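Local structure of type II restriction enzyme MunI (Mycoplasma, 1D02) at residues Lys100-Trp105 / Gly116-Arg121; Trp105-Asp110 / Ile156-Lys161; Val150-Asp155 / Tyr177-Pro182. The protein recognises the double-stranded DNA sequence 5'-CAATTG-3' as a homodimer and cleaves it after the cytosine. The protein carries 1 engineered substitution. All blocks are in the same frame, centred on the assembly; numbering follows the deposited sequence.

Contact 1 (Lys100-Trp105 / Gly116-Arg121); sequences KRQDGW and GNAHER. With nucleotides of chain A.
Q102, just past the end of strand 93-101, lays its side chain across H119 at about a right angle. The amide and imidazole planes are 77° apart. CG of Q102 is anti to its backbone N (chi1 -168°), and the chain beyond it is extended. Q102 CD comes within 3.7 Å of H119 ND1. H119 NE2 bonds E165 of helix 160-170, on the same chain.

The Q102 side chain also packs on the DNA. Nucleotides DA4, DA5 and DT6 named here are all of chain A. The thymine methyl C7 of DT6 lies 3.6 Å from Q102 CD. G116 CA lies 3.6 Å from the same methyl.

The polar grip is on the DNA strand. D103 N gives a nearly straight bond to DT6 OP2 (2.8 Å, 172°). R101 NH1 bonds OP2 of DA5. K100 and R121 cross at about a right angle and share OP2 of DA4, which receives K100 NZ at 3.1 Å and both NH1 and NH2 of R121. R121 NH1 also donates to the base atom N7 of DA5 at 3.0 Å, while NE pairs with E120 of the second subunit.

R121 thus couples base readout to a backbone phosphate, and that phosphate ties the loop to the strand end.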
loop_
_atom_site.group_PDB
_atom_site.type_symbol
_atom_site.label_atom_id
_atom_site.label_comp_id
_atom_site.label_asym_id
_atom_site.label_seq_id
_atom_site.Cartn_x
_atom_site.Cartn_y
_atom_site.Cartn_z
ATOM N N LYS D 100 -11.951 -3.733 -3.687
ATOM C CA LYS D 100 -11.087 -3.534 -4.844
ATOM C C LYS D 100 -11.558 -4.441 -5.968
ATOM O O LYS D 100 -11.450 -5.659 -5.877
ATOM C CB LYS D 100 -9.630 -3.833 -4.453
ATOM C CG LYS D 100 -9.000 -2.691 -3.648
ATOM C CD LYS D 100 -8.849 -1.449 -4.544
ATOM C CE LYS D 100 -8.660 -0.149 -3.761
ATOM N NZ LYS D 100 -9.886 0.237 -3.009
ATOM N N ARG D 101 -12.128 -3.847 -7.012
ATOM C CA ARG D 101 -12.629 -4.624 -8.153
ATOM C C ARG D 101 -11.612 -4.490 -9.261
ATOM O O ARG D 101 -11.138 -3.386 -9.526
ATOM C CB ARG D 101 -13.961 -4.050 -8.657
ATOM C CG ARG D 101 -14.972 -3.787 -7.554
ATOM C CD ARG D 101 -16.310 -3.224 -8.080
ATOM N NE ARG D 101 -17.178 -2.764 -6.983
ATOM C CZ ARG D 101 -17.030 -1.603 -6.335
ATOM N NH1 ARG D 101 -16.053 -0.766 -6.675
ATOM N NH2 ARG D 101 -17.848 -1.283 -5.332
ATOM N N GLN D 102 -11.275 -5.593 -9.912
ATOM C CA GLN D 102 -10.287 -5.503 -11.006
ATOM C C GLN D 102 -10.356 -6.712 -11.918
ATOM O O GLN D 102 -10.757 -7.810 -11.492
ATOM C CB GLN D 102 -8.873 -5.391 -10.417
ATOM C CG GLN D 102 -7.762 -4.995 -11.416
ATOM C CD GLN D 102 -6.510 -4.516 -10.684
ATOM O OE1 GLN D 102 -5.411 -5.110 -10.796
ATOM N NE2 GLN D 102 -6.670 -3.450 -9.919
ATOM N N ASP D 103 -9.992 -6.501 -13.181
ATOM C CA ASP D 103 -9.971 -7.596 -14.142
ATOM C C ASP D 103 -8.815 -8.537 -13.830
ATOM O O ASP D 103 -8.071 -8.326 -12.868
ATOM C CB ASP D 103 -9.857 -7.055 -15.572
ATOM C CG ASP D 103 -11.109 -6.313 -16.015
ATOM O OD1 ASP D 103 -12.212 -6.665 -15.538
ATOM O OD2 ASP D 103 -10.992 -5.382 -16.845
ATOM N N GLY D 104 -8.677 -9.593 -14.630
ATOM C CA GLY D 104 -7.616 -10.545 -14.386
ATOM C C GLY D 104 -7.463 -11.583 -15.483
ATOM O O GLY D 104 -8.296 -11.723 -16.369
ATOM N N TRP D 105 -6.359 -12.308 -15.423
ATOM C CA TRP D 105 -6.090 -13.371 -16.379
ATOM C C TRP D 105 -6.869 -14.610 -15.935
ATOM O O TRP D 105 -6.542 -15.240 -14.919
ATOM C CB TRP D 105 -4.576 -13.620 -16.386
ATOM C CG TRP D 105 -4.103 -14.837 -17.093
ATOM C CD1 TRP D 105 -4.622 -15.398 -18.228
ATOM C CD2 TRP D 105 -2.937 -15.582 -16.767
ATOM N NE1 TRP D 105 -3.828 -16.456 -18.631
ATOM C CE2 TRP D 105 -2.788 -16.586 -17.749
ATOM C CE3 TRP D 105 -1.989 -15.497 -15.736
ATOM C CZ2 TRP D 105 -1.732 -17.500 -17.728
ATOM C CZ3 TRP D 105 -0.934 -16.408 -15.718
ATOM C CH2 TRP D 105 -0.818 -17.395 -16.708
ATOM N N GLY D 116 -2.951 -5.520 -14.741
ATOM C CA GLY D 116 -3.327 -4.376 -13.909
ATOM C C GLY D 116 -2.733 -4.336 -12.512
ATOM O O GLY D 116 -2.559 -5.389 -11.901
ATOM N N ASN D 117 -2.463 -3.133 -11.992
ATOM C CA ASN D 117 -1.863 -3.023 -10.660
ATOM C C ASN D 117 -2.478 -1.966 -9.756
ATOM O O ASN D 117 -1.942 -1.682 -8.688
ATOM C CB ASN D 117 -0.346 -2.756 -10.780
ATOM C CG ASN D 117 -0.035 -1.481 -11.560
ATOM O OD1 ASN D 117 -0.928 -0.835 -12.092
ATOM N ND2 ASN D 117 1.248 -1.131 -11.641
ATOM N N ALA D 118 -3.610 -1.398 -10.146
ATOM C CA ALA D 118 -4.208 -0.364 -9.304
ATOM C C ALA D 118 -4.617 -0.920 -7.944
ATOM O O ALA D 118 -4.704 -0.158 -6.970
ATOM C CB ALA D 118 -5.435 0.268 -10.012
ATOM N N HIS D 119 -4.866 -2.230 -7.862
ATOM C CA HIS D 119 -5.264 -2.823 -6.571
ATOM C C HIS D 119 -4.216 -2.590 -5.495
ATOM O O HIS D 119 -4.498 -2.704 -4.291
ATOM C CB HIS D 119 -5.522 -4.337 -6.681
ATOM C CG HIS D 119 -4.326 -5.127 -7.123
ATOM N ND1 HIS D 119 -3.729 -4.945 -8.350
ATOM C CD2 HIS D 119 -3.650 -6.136 -6.516
ATOM C CE1 HIS D 119 -2.732 -5.810 -8.481
ATOM N NE2 HIS D 119 -2.666 -6.544 -7.383
ATOM N N GLU D 120 -3.000 -2.294 -5.924
ATOM C CA GLU D 120 -1.928 -2.013 -4.965
ATOM C C GLU D 120 -2.261 -0.821 -4.061
ATOM O O GLU D 120 -1.720 -0.698 -2.961
ATOM C CB GLU D 120 -0.619 -1.712 -5.700
ATOM C CG GLU D 120 -0.040 -2.935 -6.426
ATOM C CD GLU D 120 1.121 -2.561 -7.369
ATOM O OE1 GLU D 120 1.397 -1.347 -7.550
ATOM O OE2 GLU D 120 1.736 -3.488 -7.933
ATOM N N ARG D 121 -3.124 0.076 -4.540
ATOM C CA ARG D 121 -3.504 1.262 -3.762
ATOM C C ARG D 121 -4.081 0.886 -2.387
ATOM O O ARG D 121 -3.960 1.651 -1.424
ATOM C CB ARG D 121 -4.564 2.093 -4.519
ATOM C CG ARG D 121 -4.092 2.692 -5.885
ATOM C CD ARG D 121 -5.255 3.398 -6.587
ATOM N NE ARG D 121 -5.991 4.021 -5.536
ATOM C CZ ARG D 121 -7.287 3.872 -5.276
ATOM N NH1 ARG D 121 -8.109 3.161 -6.027
ATOM N NH2 ARG D 121 -7.716 4.278 -4.098
ATOM P P DT A 6 -10.297 -2.635 -14.111
ATOM O OP1 DT A 6 -11.748 -2.664 -13.813
ATOM O OP2 DT A 6 -9.493 -3.879 -14.020
ATOM O "O5'" DT A 6 -10.082 -2.012 -15.552
ATOM C "C5'" DT A 6 -10.929 -0.963 -15.972
ATOM C "C4'" DT A 6 -10.119 0.134 -16.611
ATOM O "O4'" DT A 6 -9.307 0.801 -15.616
ATOM C "C3'" DT A 6 -9.143 -0.371 -17.668
ATOM O "O3'" DT A 6 -9.735 -0.268 -18.952
ATOM C "C2'" DT A 6 -7.948 0.568 -17.547
ATOM C "C1'" DT A 6 -8.111 1.301 -16.219
ATOM N N1 DT A 6 -6.998 0.956 -15.328
ATOM C C2 DT A 6 -5.972 1.857 -15.130
ATOM O O2 DT A 6 -5.954 2.964 -15.646
ATOM N N3 DT A 6 -4.969 1.417 -14.304
ATOM C C4 DT A 6 -4.898 0.191 -13.668
ATOM O O4 DT A 6 -3.925 -0.081 -12.959
ATOM C C5 DT A 6 -6.021 -0.695 -13.913
ATOM C C7 DT A 6 -6.038 -2.038 -13.270
ATOM C C6 DT A 6 -6.999 -0.271 -14.714
ATOM P P DA A 5 -14.209 0.359 -9.979
ATOM O OP1 DA A 5 -15.312 0.363 -10.968
ATOM O OP2 DA A 5 -14.259 -0.558 -8.832
ATOM O "O5'" DA A 5 -12.778 0.096 -10.653
ATOM C "C5'" DA A 5 -12.587 0.210 -12.038
ATOM C "C4'" DA A 5 -11.116 0.143 -12.386
ATOM O "O4'" DA A 5 -10.426 1.294 -11.855
ATOM C "C3'" DA A 5 -10.276 -1.084 -11.994
ATOM O "O3'" DA A 5 -9.598 -1.557 -13.160
ATOM C "C2'" DA A 5 -9.186 -0.491 -11.103
ATOM C "C1'" DA A 5 -9.083 0.915 -11.678
ATOM N N9 DA A 5 -8.429 1.932 -10.858
ATOM C C8 DA A 5 -8.421 2.043 -9.488
ATOM N N7 DA A 5 -7.745 3.071 -9.049
ATOM C C5 DA A 5 -7.267 3.679 -10.195
ATOM C C6 DA A 5 -6.464 4.828 -10.402
ATOM N N6 DA A 5 -5.989 5.594 -9.412
ATOM N N1 DA A 5 -6.155 5.160 -11.676
ATOM C C2 DA A 5 -6.623 4.385 -12.661
ATOM N N3 DA A 5 -7.383 3.289 -12.591
ATOM C C4 DA A 5 -7.677 2.989 -11.319
ATOM P P DA A 4 -12.004 3.102 -4.332
ATOM O OP1 DA A 4 -12.879 2.021 -3.815
ATOM O OP2 DA A 4 -10.526 2.974 -4.229
ATOM O "O5'" DA A 4 -12.377 3.317 -5.864
ATOM C "C5'" DA A 4 -13.714 3.595 -6.258
ATOM C "C4'" DA A 4 -13.830 3.523 -7.764
ATOM O "O4'" DA A 4 -13.105 4.608 -8.385
ATOM C "C3'" DA A 4 -13.283 2.247 -8.387
ATOM O "O3'" DA A 4 -14.141 1.886 -9.475
ATOM C "C2'" DA A 4 -11.885 2.647 -8.851
ATOM C "C1'" DA A 4 -12.065 4.114 -9.224
ATOM N N9 DA A 4 -10.904 4.987 -9.018
ATOM C C8 DA A 4 -10.198 5.187 -7.855
ATOM N N7 DA A 4 -9.285 6.124 -7.945
ATOM C C5 DA A 4 -9.374 6.556 -9.260
ATOM C C6 DA A 4 -8.703 7.573 -9.970
ATOM N N6 DA A 4 -7.771 8.360 -9.432
ATOM N N1 DA A 4 -9.047 7.769 -11.265
ATOM C C2 DA A 4 -9.996 6.989 -11.799
ATOM N N3 DA A 4 -10.700 6.008 -11.236
ATOM C C4 DA A 4 -10.344 5.845 -9.945
#

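Contact 2 (Trp105-Asp110 / Ile156-Lys161); sequences WVEGKD and ITRDPK. With nucleotides of chain B.
R158 and D159 meet the loop 105-110 just ahead of helix 160-170, where D159 is the N-cap residue. The loop itself makes a type II beta turn from V106 to K109.

R158 comes first. It forms a bidentate, end-on salt bridge with E107, one nitrogen to each carboxylate oxygen. NH1 of R158 bonds E107 OE1 at 2.8 Å, and NH2 bonds OE2 at the same length. Both oxygens use their syn lone pairs, and the two flat groups are nearly coplanar, 4° apart. The stem of R158 crosses V106, with R158 CB against V106 CG1 (3.9 Å). R158 NE turns to the second subunit and bonds E65 O there.

The two carboxylate oxygens of D159 have different partners. CG stands anti to the backbone N (chi1 176°), which brings the carboxylate to both W105 N and the helix N-terminus. OD2 of D159 accepts from W105 N at 2.7 Å, with the donor above the carboxylate plane. OD1 caps the helix, accepting from K161 N and also from R162 N. D159 CA makes a C-H...O contact of 3.4 Å with W105 O, a buried oxygen that has no hydrogen-bond partner.

P160 follows, crossing W105 at about a right angle, with its CG 3.6 Å from W105 CE3. The indole also meets F67 of the second subunit edge-to-face, so the contact lies at the dimer interface.

K161 turns to the DNA. Its NZ donates to OP2 of DC2 of chain B at 2.6 Å.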
loop_
_atom_site.group_PDB
_atom_site.type_symbol
_atom_site.label_atom_id
_atom_site.label_comp_id
_atom_site.label_asym_id
_atom_site.label_seq_id
_atom_site.Cartn_x
_atom_site.Cartn_y
_atom_site.Cartn_z
ATOM N N TRP D 105 -6.359 -12.308 -15.423
ATOM C CA TRP D 105 -6.090 -13.371 -16.379
ATOM C C TRP D 105 -6.869 -14.610 -15.935
ATOM O O TRP D 105 -6.542 -15.240 -14.919
ATOM C CB TRP D 105 -4.576 -13.620 -16.386
ATOM C CG TRP D 105 -4.103 -14.837 -17.093
ATOM C CD1 TRP D 105 -4.622 -15.398 -18.228
ATOM C CD2 TRP D 105 -2.937 -15.582 -16.767
ATOM N NE1 TRP D 105 -3.828 -16.456 -18.631
ATOM C CE2 TRP D 105 -2.788 -16.586 -17.749
ATOM C CE3 TRP D 105 -1.989 -15.497 -15.736
ATOM C CZ2 TRP D 105 -1.732 -17.500 -17.728
ATOM C CZ3 TRP D 105 -0.934 -16.408 -15.718
ATOM C CH2 TRP D 105 -0.818 -17.395 -16.708
ATOM N N VAL D 106 -7.927 -14.930 -16.677
ATOM C CA VAL D 106 -8.746 -16.102 -16.375
ATOM C C VAL D 106 -9.020 -16.806 -17.702
ATOM O O VAL D 106 -8.429 -16.447 -18.731
ATOM C CB VAL D 106 -10.093 -15.714 -15.660
ATOM C CG1 VAL D 106 -9.787 -15.116 -14.305
ATOM C CG2 VAL D 106 -10.916 -14.716 -16.507
ATOM N N GLU D 107 -9.902 -17.802 -17.686
ATOM C CA GLU D 107 -10.230 -18.544 -18.904
ATOM C C GLU D 107 -10.677 -17.641 -20.050
ATOM O O GLU D 107 -11.473 -16.706 -19.856
ATOM C CB GLU D 107 -11.360 -19.569 -18.615
ATOM C CG GLU D 107 -11.000 -20.656 -17.605
ATOM C CD GLU D 107 -11.361 -20.276 -16.174
ATOM O OE1 GLU D 107 -11.599 -19.073 -15.921
ATOM O OE2 GLU D 107 -11.402 -21.179 -15.306
ATOM N N GLY D 108 -10.179 -17.910 -21.256
ATOM C CA GLY D 108 -10.594 -17.128 -22.405
ATOM C C GLY D 108 -9.916 -15.789 -22.553
ATOM O O GLY D 108 -10.269 -15.031 -23.439
ATOM N N LYS D 109 -8.934 -15.508 -21.697
ATOM C CA LYS D 109 -8.214 -14.240 -21.748
ATOM C C LYS D 109 -6.725 -14.414 -22.025
ATOM O O LYS D 109 -6.117 -15.433 -21.677
ATOM C CB LYS D 109 -8.318 -13.514 -20.404
ATOM C CG LYS D 109 -9.726 -13.255 -19.906
ATOM C CD LYS D 109 -10.440 -12.247 -20.764
ATOM C CE LYS D 109 -11.762 -11.822 -20.131
ATOM N NZ LYS D 109 -12.362 -10.682 -20.902
ATOM N N ASP D 110 -6.125 -13.393 -22.629
ATOM C CA ASP D 110 -4.680 -13.403 -22.849
ATOM C C ASP D 110 -4.093 -13.041 -21.481
ATOM O O ASP D 110 -4.744 -12.351 -20.684
ATOM C CB ASP D 110 -4.303 -12.324 -23.858
ATOM C CG ASP D 110 -2.813 -12.271 -24.112
ATOM O OD1 ASP D 110 -2.289 -13.169 -24.821
ATOM O OD2 ASP D 110 -2.168 -11.337 -23.592
ATOM N N ILE D 156 -9.896 -10.562 -11.009
ATOM C CA ILE D 156 -8.640 -10.621 -10.258
ATOM C C ILE D 156 -8.702 -11.737 -9.221
ATOM O O ILE D 156 -7.688 -12.376 -8.927
ATOM C CB ILE D 156 -8.331 -9.260 -9.552
ATOM C CG1 ILE D 156 -6.995 -9.325 -8.805
ATOM C CG2 ILE D 156 -9.468 -8.885 -8.603
ATOM C CD1 ILE D 156 -6.559 -7.948 -8.201
ATOM N N THR D 157 -9.898 -12.019 -8.709
ATOM C CA THR D 157 -10.051 -13.042 -7.666
ATOM C C THR D 157 -9.792 -14.461 -8.126
ATOM O O THR D 157 -9.724 -15.374 -7.303
ATOM C CB THR D 157 -11.461 -13.031 -7.050
ATOM O OG1 THR D 157 -12.418 -13.324 -8.071
ATOM C CG2 THR D 157 -11.779 -11.676 -6.449
ATOM N N ARG D 158 -9.653 -14.660 -9.436
ATOM C CA ARG D 158 -9.390 -16.007 -9.947
ATOM C C ARG D 158 -8.116 -16.038 -10.789
ATOM O O ARG D 158 -7.794 -17.043 -11.403
ATOM C CB ARG D 158 -10.589 -16.479 -10.788
ATOM C CG ARG D 158 -11.900 -16.636 -9.966
ATOM C CD ARG D 158 -13.026 -17.302 -10.773
ATOM N NE ARG D 158 -12.650 -18.646 -11.198
ATOM C CZ ARG D 158 -12.312 -18.965 -12.447
ATOM N NH1 ARG D 158 -12.313 -18.034 -13.402
ATOM N NH2 ARG D 158 -11.943 -20.213 -12.739
ATOM N N ASP D 159 -7.398 -14.928 -10.813
ATOM C CA ASP D 159 -6.155 -14.808 -11.594
ATOM C C ASP D 159 -5.063 -15.519 -10.778
ATOM O O ASP D 159 -4.820 -15.179 -9.627
ATOM C CB ASP D 159 -5.867 -13.312 -11.760
ATOM C CG ASP D 159 -4.552 -13.018 -12.467
ATOM O OD1 ASP D 159 -3.514 -13.593 -12.064
ATOM O OD2 ASP D 159 -4.577 -12.184 -13.415
ATOM N N PRO D 160 -4.393 -16.518 -11.369
ATOM C CA PRO D 160 -3.348 -17.283 -10.692
ATOM C C PRO D 160 -2.163 -16.507 -10.134
ATOM O O PRO D 160 -1.587 -16.885 -9.103
ATOM C CB PRO D 160 -2.955 -18.318 -11.748
ATOM C CG PRO D 160 -3.133 -17.575 -12.997
ATOM C CD PRO D 160 -4.476 -16.898 -12.788
ATOM N N LYS D 161 -1.796 -15.418 -10.803
ATOM C CA LYS D 161 -0.687 -14.602 -10.316
ATOM C C LYS D 161 -1.178 -13.634 -9.219
ATOM O O LYS D 161 -0.568 -13.530 -8.143
ATOM C CB LYS D 161 -0.061 -13.820 -11.479
ATOM C CG LYS D 161 1.039 -12.875 -11.031
ATOM C CD LYS D 161 1.441 -11.881 -12.139
ATOM C CE LYS D 161 2.043 -12.599 -13.319
ATOM N NZ LYS D 161 2.750 -11.624 -14.195
ATOM P P DC B 2 6.530 -10.731 -13.258
ATOM O OP1 DC B 2 7.527 -11.076 -12.217
ATOM O OP2 DC B 2 5.188 -11.366 -13.230
ATOM O "O5'" DC B 2 6.352 -9.162 -13.230
ATOM C "C5'" DC B 2 7.489 -8.364 -13.449
ATOM C "C4'" DC B 2 7.100 -6.915 -13.497
ATOM O "O4'" DC B 2 6.493 -6.643 -14.778
ATOM C "C3'" DC B 2 6.121 -6.417 -12.424
ATOM O "O3'" DC B 2 6.848 -5.445 -11.671
ATOM C "C2'" DC B 2 4.947 -5.861 -13.232
ATOM C "C1'" DC B 2 5.560 -5.610 -14.609
ATOM N N1 DC B 2 4.673 -5.645 -15.778
ATOM C C2 DC B 2 4.704 -4.563 -16.662
ATOM O O2 DC B 2 5.488 -3.620 -16.420
ATOM N N3 DC B 2 3.899 -4.571 -17.751
ATOM C C4 DC B 2 3.114 -5.626 -17.981
ATOM N N4 DC B 2 2.357 -5.619 -19.071
ATOM C C5 DC B 2 3.076 -6.749 -17.099
ATOM C C6 DC B 2 3.857 -6.713 -16.018
#

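Contact 3 (Val150-Asp155 / Tyr177-Pro182); sequences VVFEGD and YFMWRP
Two parallel strands of a beta-alpha-beta unit meet here, V150-E153 beside Y177-W180, with helix 160-170 as the crossover between them. Their directions differ by 21°. V150 pairs with Y177, V151 with F178 and F152 with M179. Three backbone bonds zip them together: F178 N to V150 O, F152 N to F178 O, and W180 N to F152 O, each 2.9 Å.

On the sheet face carrying F152, Y177 and M179, F152 is the centre. Its CE1 touches Y177 CB at 3.8 Å, near the plane of the F152 ring. V150 CG1 covers one face of that ring, offset toward the rim. M179 bends at chi2 (-80°), and its SD makes a Met-aromatic contact, 5.0 Å from the F152 ring centroid and oblique to it. I166 of helix 160-170 packs on F152, Y177 and M179. Y177 OH bonds Q174 and T167.

The sheet has five strands, and 177-180 is an outermost one within the chain. Strand 148-153 also bonds strand 93-101, which contains E98, I99 and K100. That sequence is consistent with the E-X-K part of the PD-(D/E)XK nuclease core.

On the other face, V151 CG1 packs against W180 CB and the edge of the F178 ring. L189 of helix 186-197 covers V151, F178 and W180. E153 runs beside W180, pointing the same way. Its OE2 approaches the indole edge, 3.4 Å from W180 CE3, with the planes 68° apart. W180 NE1 bonds S185 O.

Past W180 the two strands part. A water accepts from G154 N at 2.8 Å and donates to W180 O at 2.7 Å. Beyond it, P182 CG sits by D155 OD2.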
loop_
_atom_site.group_PDB
_atom_site.type_symbol
_atom_site.label_atom_id
_atom_site.label_comp_id
_atom_site.label_asym_id
_atom_site.label_seq_id
_atom_site.Cartn_x
_atom_site.Cartn_y
_atom_site.Cartn_z
ATOM N N VAL D 150 -10.060 -5.912 3.372
ATOM C CA VAL D 150 -10.128 -5.574 1.953
ATOM C C VAL D 150 -10.839 -6.723 1.230
ATOM O O VAL D 150 -10.432 -7.881 1.328
ATOM C CB VAL D 150 -8.712 -5.378 1.341
ATOM C CG1 VAL D 150 -8.824 -5.117 -0.156
ATOM C CG2 VAL D 150 -7.976 -4.185 2.019
ATOM N N VAL D 151 -11.942 -6.393 0.564
ATOM C CA VAL D 151 -12.686 -7.388 -0.210
ATOM C C VAL D 151 -12.387 -7.163 -1.688
ATOM O O VAL D 151 -12.609 -6.055 -2.211
ATOM C CB VAL D 151 -14.198 -7.263 0.037
ATOM C CG1 VAL D 151 -14.952 -8.257 -0.851
ATOM C CG2 VAL D 151 -14.497 -7.532 1.530
ATOM N N PHE D 152 -11.848 -8.190 -2.344
ATOM C CA PHE D 152 -11.523 -8.121 -3.774
ATOM C C PHE D 152 -12.688 -8.731 -4.545
ATOM O O PHE D 152 -13.334 -9.670 -4.061
ATOM C CB PHE D 152 -10.236 -8.892 -4.087
ATOM C CG PHE D 152 -8.991 -8.289 -3.471
ATOM C CD1 PHE D 152 -8.505 -8.750 -2.245
ATOM C CD2 PHE D 152 -8.318 -7.259 -4.109
ATOM C CE1 PHE D 152 -7.361 -8.189 -1.655
ATOM C CE2 PHE D 152 -7.172 -6.685 -3.533
ATOM C CZ PHE D 152 -6.689 -7.148 -2.303
ATOM N N GLU D 153 -12.927 -8.208 -5.744
ATOM C CA GLU D 153 -14.039 -8.645 -6.600
ATOM C C GLU D 153 -13.554 -8.579 -8.037
ATOM O O GLU D 153 -12.590 -7.871 -8.324
ATOM C CB GLU D 153 -15.229 -7.684 -6.464
ATOM C CG GLU D 153 -15.886 -7.678 -5.079
ATOM C CD GLU D 153 -17.035 -6.665 -4.936
ATOM O OE1 GLU D 153 -17.339 -5.917 -5.888
ATOM O OE2 GLU D 153 -17.623 -6.607 -3.829
ATOM N N GLY D 154 -14.237 -9.290 -8.933
ATOM C CA GLY D 154 -13.846 -9.267 -10.341
ATOM C C GLY D 154 -12.943 -10.431 -10.717
ATOM O O GLY D 154 -12.613 -11.288 -9.888
ATOM N N ASP D 155 -12.517 -10.471 -11.974
ATOM C CA ASP D 155 -11.658 -11.577 -12.399
ATOM C C ASP D 155 -10.320 -11.653 -11.648
ATOM O O ASP D 155 -9.673 -12.707 -11.627
ATOM C CB ASP D 155 -11.450 -11.501 -13.921
ATOM C CG ASP D 155 -12.675 -11.956 -14.686
ATOM O OD1 ASP D 155 -12.815 -11.612 -15.876
ATOM O OD2 ASP D 155 -13.499 -12.674 -14.097
ATOM N N TYR D 177 -8.179 -10.084 4.269
ATOM C CA TYR D 177 -8.708 -9.834 2.928
ATOM C C TYR D 177 -9.635 -10.991 2.596
ATOM O O TYR D 177 -9.573 -12.045 3.244
ATOM C CB TYR D 177 -7.608 -9.734 1.861
ATOM C CG TYR D 177 -6.962 -11.049 1.510
ATOM C CD1 TYR D 177 -7.474 -11.850 0.488
ATOM C CD2 TYR D 177 -5.850 -11.490 2.206
ATOM C CE1 TYR D 177 -6.883 -13.066 0.170
ATOM C CE2 TYR D 177 -5.241 -12.692 1.903
ATOM C CZ TYR D 177 -5.760 -13.477 0.883
ATOM O OH TYR D 177 -5.131 -14.659 0.595
ATOM N N PHE D 178 -10.527 -10.790 1.631
ATOM C CA PHE D 178 -11.407 -11.879 1.190
ATOM C C PHE D 178 -11.605 -11.733 -0.307
ATOM O O PHE D 178 -11.819 -10.618 -0.800
ATOM C CB PHE D 178 -12.773 -11.827 1.890
ATOM C CG PHE D 178 -13.754 -12.837 1.360
ATOM C CD1 PHE D 178 -13.643 -14.196 1.689
ATOM C CD2 PHE D 178 -14.797 -12.433 0.530
ATOM C CE1 PHE D 178 -14.568 -15.134 1.196
ATOM C CE2 PHE D 178 -15.721 -13.363 0.033
ATOM C CZ PHE D 178 -15.608 -14.705 0.367
ATOM N N MET D 179 -11.526 -12.854 -1.018
ATOM C CA MET D 179 -11.703 -12.891 -2.474
ATOM C C MET D 179 -13.153 -13.293 -2.737
ATOM O O MET D 179 -13.503 -14.465 -2.567
ATOM C CB MET D 179 -10.781 -13.952 -3.099
ATOM C CG MET D 179 -9.315 -13.727 -2.851
ATOM S SD MET D 179 -8.685 -12.490 -3.980
ATOM C CE MET D 179 -6.959 -12.432 -3.528
ATOM N N TRP D 180 -13.994 -12.339 -3.141
ATOM C CA TRP D 180 -15.398 -12.643 -3.399
ATOM C C TRP D 180 -15.479 -12.890 -4.901
ATOM O O TRP D 180 -15.556 -11.955 -5.694
ATOM C CB TRP D 180 -16.285 -11.469 -2.974
ATOM C CG TRP D 180 -17.748 -11.846 -2.832
ATOM C CD1 TRP D 180 -18.269 -13.113 -2.766
ATOM C CD2 TRP D 180 -18.861 -10.948 -2.754
ATOM N NE1 TRP D 180 -19.642 -13.054 -2.656
ATOM C CE2 TRP D 180 -20.030 -11.738 -2.650
ATOM C CE3 TRP D 180 -18.984 -9.553 -2.764
ATOM C CZ2 TRP D 180 -21.300 -11.181 -2.562
ATOM C CZ3 TRP D 180 -20.265 -8.990 -2.672
ATOM C CH2 TRP D 180 -21.401 -9.803 -2.573
ATOM N N ARG D 181 -15.473 -14.172 -5.265
ATOM C CA ARG D 181 -15.446 -14.567 -6.668
ATOM C C ARG D 181 -16.743 -14.413 -7.440
ATOM O O ARG D 181 -17.828 -14.393 -6.857
ATOM C CB ARG D 181 -14.901 -16.005 -6.765
ATOM C CG ARG D 181 -13.467 -16.098 -6.187
ATOM C CD ARG D 181 -12.731 -17.449 -6.339
ATOM N NE ARG D 181 -11.317 -17.196 -6.028
ATOM C CZ ARG D 181 -10.746 -17.367 -4.837
ATOM N NH1 ARG D 181 -11.441 -17.842 -3.803
ATOM N NH2 ARG D 181 -9.498 -16.970 -4.652
ATOM N N PRO D 182 -16.647 -14.294 -8.767
ATOM C CA PRO D 182 -17.813 -14.143 -9.641
ATOM C C PRO D 182 -18.730 -15.342 -9.363
ATOM O O PRO D 182 -18.266 -16.471 -9.160
ATOM C CB PRO D 182 -17.195 -14.240 -11.041
ATOM C CG PRO D 182 -15.854 -13.613 -10.861
ATOM C CD PRO D 182 -15.386 -14.221 -9.541
HETATM O O HOH W 1 -16.236 -11.112 -8.187
#

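How the contacts relate
Contact 3 is regular sheet pairing with hydrophobic side chains on both faces, its nearest atom about 7 Å from the DNA. Contact 1 joins the end of strand 93-101 to a loop; contact 2 joins a loop to the start of helix 160-170. Both are more polar. Contact 1 is buried, with DNA along one side. Contact 2 is only partly buried, with a salt bridge within the chain, near where the second subunit packs. W105 belongs to both. Strand 93-101 neighbours the first strand of contact 3: K100 N probably bonds V151 O, and K100 O E153 N. Q102 O probably bonds I156 N of contact 2. Contacts 2 and 3 share the beta-alpha-beta unit, joined where R181 NE meets T157 O.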